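Local coordinates for protein Cas13d (uncultured Ruminococcus sp, PDB 6IV9) that binds a CRISPR RNA and, as a Cas13d effector with two HEPN domains, probably matures it and cleaves target RNA, at residues K377-K382 against G441-E446. The protein carries 2 engineered substitutions. Numbering follows the deposited sequence.
Sequences KKLREK and GIYADE. With nucleotides of chain B.
Lys378 sets CD over the centre of one face of the Tyr443 ring. This CD sits 3.3 Å from the ring centroid, almost on the normal, a close CH-pi contact. The two side chains cross at about a right angle. Leu379 CD2 packs obliquely against Tyr443 CD1 at 3.7 Å and also touches CB of Glu446. Leu379 and Tyr443 are buried, and Phe374 packs on both. The contact is a helix-helix crossing at -66°, with the axes of the short segments 8.8 Å apart, in a helical part of Cas13d that meets the bound RNA. The Tyr443 hydroxyl gives a 2.7 Å hydrogen bond from OH to OP1 of C32 of chain B; that oxygen lies at the edge, in the ring plane. The backbone N of Ser375 also bonds to this hydroxyl. A phenylalanine in place of Tyr443 would probably leave the C32 phosphate without this donor and Ser375 N without its acceptor. The Lys382 side is looser. Lys382 and Ala444 are partly exposed, and Lys382 CD touches just Ala444 and Tyr443 CB. Beyond CD the Lys378 chain lifts away from the face. Its NZ, 5.5 Å from the ring centroid, is too far for more than a weak cation-pi attraction; its salt bridge is with Glu440.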
loop_
_atom_site.group_PDB
_atom_site.type_symbol
_atom_site.label_atom_id
_atom_site.label_comp_id
_atom_site.label_asym_id
_atom_site.label_seq_id
_atom_site.Cartn_x
_atom_site.Cartn_y
_atom_site.Cartn_z
ATOM N N LYS A 377 10.303 12.567 -13.053
ATOM C CA LYS A 377 11.443 12.380 -12.131
ATOM C C LYS A 377 12.523 11.559 -12.836
ATOM O O LYS A 377 13.672 11.884 -12.709
ATOM C CB LYS A 377 10.941 11.651 -10.890
ATOM C CG LYS A 377 11.996 11.093 -9.959
ATOM C CD LYS A 377 11.372 10.521 -8.720
ATOM C CE LYS A 377 12.314 9.709 -7.864
ATOM N NZ LYS A 377 11.636 9.202 -6.645
ATOM N N LYS A 378 12.137 10.528 -13.568
ATOM C CA LYS A 378 13.164 9.704 -14.241
ATOM C C LYS A 378 13.902 10.545 -15.282
ATOM O O LYS A 378 15.093 10.380 -15.409
ATOM C CB LYS A 378 12.549 8.437 -14.822
ATOM C CG LYS A 378 13.546 7.352 -15.172
ATOM C CD LYS A 378 12.959 6.264 -16.005
ATOM C CE LYS A 378 12.888 4.942 -15.289
ATOM N NZ LYS A 378 14.225 4.509 -14.822
ATOM N N LEU A 379 13.185 11.384 -16.019
ATOM C CA LEU A 379 13.837 12.240 -17.033
ATOM C C LEU A 379 14.804 13.195 -16.332
ATOM O O LEU A 379 15.936 13.290 -16.767
ATOM C CB LEU A 379 12.767 13.026 -17.784
ATOM C CG LEU A 379 11.949 12.221 -18.780
ATOM C CD1 LEU A 379 10.763 13.023 -19.254
ATOM C CD2 LEU A 379 12.802 11.782 -19.952
ATOM N N ARG A 380 14.357 13.829 -15.257
ATOM C CA ARG A 380 15.229 14.766 -14.513
ATOM C C ARG A 380 16.431 13.999 -13.960
ATOM O O ARG A 380 17.531 14.504 -14.049
ATOM C CB ARG A 380 14.444 15.448 -13.395
ATOM C CG ARG A 380 15.299 16.296 -12.473
ATOM C CD ARG A 380 15.529 15.620 -11.151
ATOM N NE ARG A 380 14.266 15.488 -10.461
ATOM C CZ ARG A 380 14.056 14.693 -9.435
ATOM N NH1 ARG A 380 15.027 13.920 -9.000
ATOM N NH2 ARG A 380 12.881 14.681 -8.842
ATOM N N GLU A 381 16.207 12.805 -13.426
ATOM C CA GLU A 381 17.326 12.011 -12.870
ATOM C C GLU A 381 18.338 11.680 -13.974
ATOM O O GLU A 381 19.505 11.739 -13.704
ATOM C CB GLU A 381 16.804 10.738 -12.218
ATOM C CG GLU A 381 16.233 10.951 -10.840
ATOM C CD GLU A 381 15.585 9.706 -10.258
ATOM O OE1 GLU A 381 15.419 9.655 -9.044
ATOM O OE2 GLU A 381 15.248 8.793 -11.027
ATOM N N LYS A 382 17.880 11.296 -15.156
ATOM C CA LYS A 382 18.809 10.990 -16.263
ATOM C C LYS A 382 19.560 12.259 -16.673
ATOM O O LYS A 382 20.731 12.155 -16.980
ATOM C CB LYS A 382 18.072 10.340 -17.432
ATOM C CG LYS A 382 17.399 9.014 -17.107
ATOM C CD LYS A 382 17.829 7.873 -17.998
ATOM C CE LYS A 382 17.583 6.499 -17.412
ATOM N NZ LYS A 382 18.803 5.665 -17.399
ATOM N N GLY A 441 16.959 3.336 -22.329
ATOM C CA GLY A 441 17.542 4.036 -23.483
ATOM C C GLY A 441 16.623 5.130 -23.974
ATOM O O GLY A 441 17.104 6.162 -24.371
ATOM N N ILE A 442 15.324 4.879 -23.970
ATOM C CA ILE A 442 14.357 5.906 -24.430
ATOM C C ILE A 442 14.402 7.109 -23.480
ATOM O O ILE A 442 14.394 8.220 -23.950
ATOM C CB ILE A 442 12.965 5.282 -24.591
ATOM C CG1 ILE A 442 12.934 4.328 -25.783
ATOM C CG2 ILE A 442 11.911 6.354 -24.703
ATOM C CD1 ILE A 442 11.918 3.240 -25.683
ATOM N N TYR A 443 14.447 6.862 -22.178
ATOM C CA TYR A 443 14.518 7.958 -21.190
ATOM C C TYR A 443 15.833 8.718 -21.380
ATOM O O TYR A 443 15.840 9.928 -21.323
ATOM C CB TYR A 443 14.380 7.395 -19.779
ATOM C CG TYR A 443 12.955 7.252 -19.318
ATOM C CD1 TYR A 443 12.281 8.328 -18.788
ATOM C CD2 TYR A 443 12.271 6.061 -19.443
ATOM C CE1 TYR A 443 10.973 8.226 -18.368
ATOM C CE2 TYR A 443 10.957 5.939 -19.033
ATOM C CZ TYR A 443 10.307 7.027 -18.488
ATOM O OH TYR A 443 9.023 6.948 -18.076
ATOM N N ALA A 444 16.915 7.981 -21.595
ATOM C CA ALA A 444 18.234 8.610 -21.787
ATOM C C ALA A 444 18.230 9.483 -23.049
ATOM O O ALA A 444 18.685 10.605 -22.967
ATOM C CB ALA A 444 19.280 7.536 -21.836
ATOM N N ASP A 445 17.689 8.999 -24.161
ATOM C CA ASP A 445 17.665 9.807 -25.406
ATOM C C ASP A 445 16.832 11.069 -25.176
ATOM O O ASP A 445 17.240 12.119 -25.616
ATOM C CB ASP A 445 17.138 9.007 -26.594
ATOM C CG ASP A 445 18.039 7.860 -26.998
ATOM O OD1 ASP A 445 19.206 7.879 -26.629
ATOM O OD2 ASP A 445 17.550 6.952 -27.657
ATOM N N GLU A 446 15.698 10.943 -24.501
ATOM C CA GLU A 446 14.831 12.110 -24.223
ATOM C C GLU A 446 15.570 13.107 -23.326
ATOM O O GLU A 446 15.449 14.279 -23.564
ATOM C CB GLU A 446 13.497 11.692 -23.618
ATOM C CG GLU A 446 12.472 12.794 -23.630
ATOM C CD GLU A 446 11.850 13.148 -24.967
ATOM O OE1 GLU A 446 12.192 12.517 -25.950
ATOM O OE2 GLU A 446 11.013 14.035 -25.003
ATOM P P C B 32 6.657 3.852 -18.327
ATOM O OP1 C B 32 7.985 4.533 -18.444
ATOM O OP2 C B 32 6.575 2.609 -17.566
ATOM O "O5'" C B 32 5.616 4.916 -17.821
ATOM C "C5'" C B 32 5.327 5.171 -16.439
ATOM C "C4'" C B 32 4.105 6.017 -16.345
ATOM O "O4'" C B 32 2.968 5.252 -16.794
ATOM C "C3'" C B 32 3.743 6.423 -14.933
ATOM O "O3'" C B 32 4.449 7.595 -14.546
ATOM C "C2'" C B 32 2.256 6.667 -15.050
ATOM O "O2'" C B 32 1.936 7.929 -15.593
ATOM C "C1'" C B 32 1.843 5.536 -15.979
ATOM N N1 C B 32 1.462 4.301 -15.259
ATOM C C2 C B 32 0.286 4.297 -14.514
ATOM O O2 C B 32 -0.365 5.342 -14.425
ATOM N N3 C B 32 -0.103 3.161 -13.900
ATOM C C4 C B 32 0.627 2.051 -14.026
ATOM N N4 C B 32 0.192 0.945 -13.418
ATOM C C5 C B 32 1.794 2.003 -14.843
ATOM C C6 C B 32 2.176 3.146 -15.434
#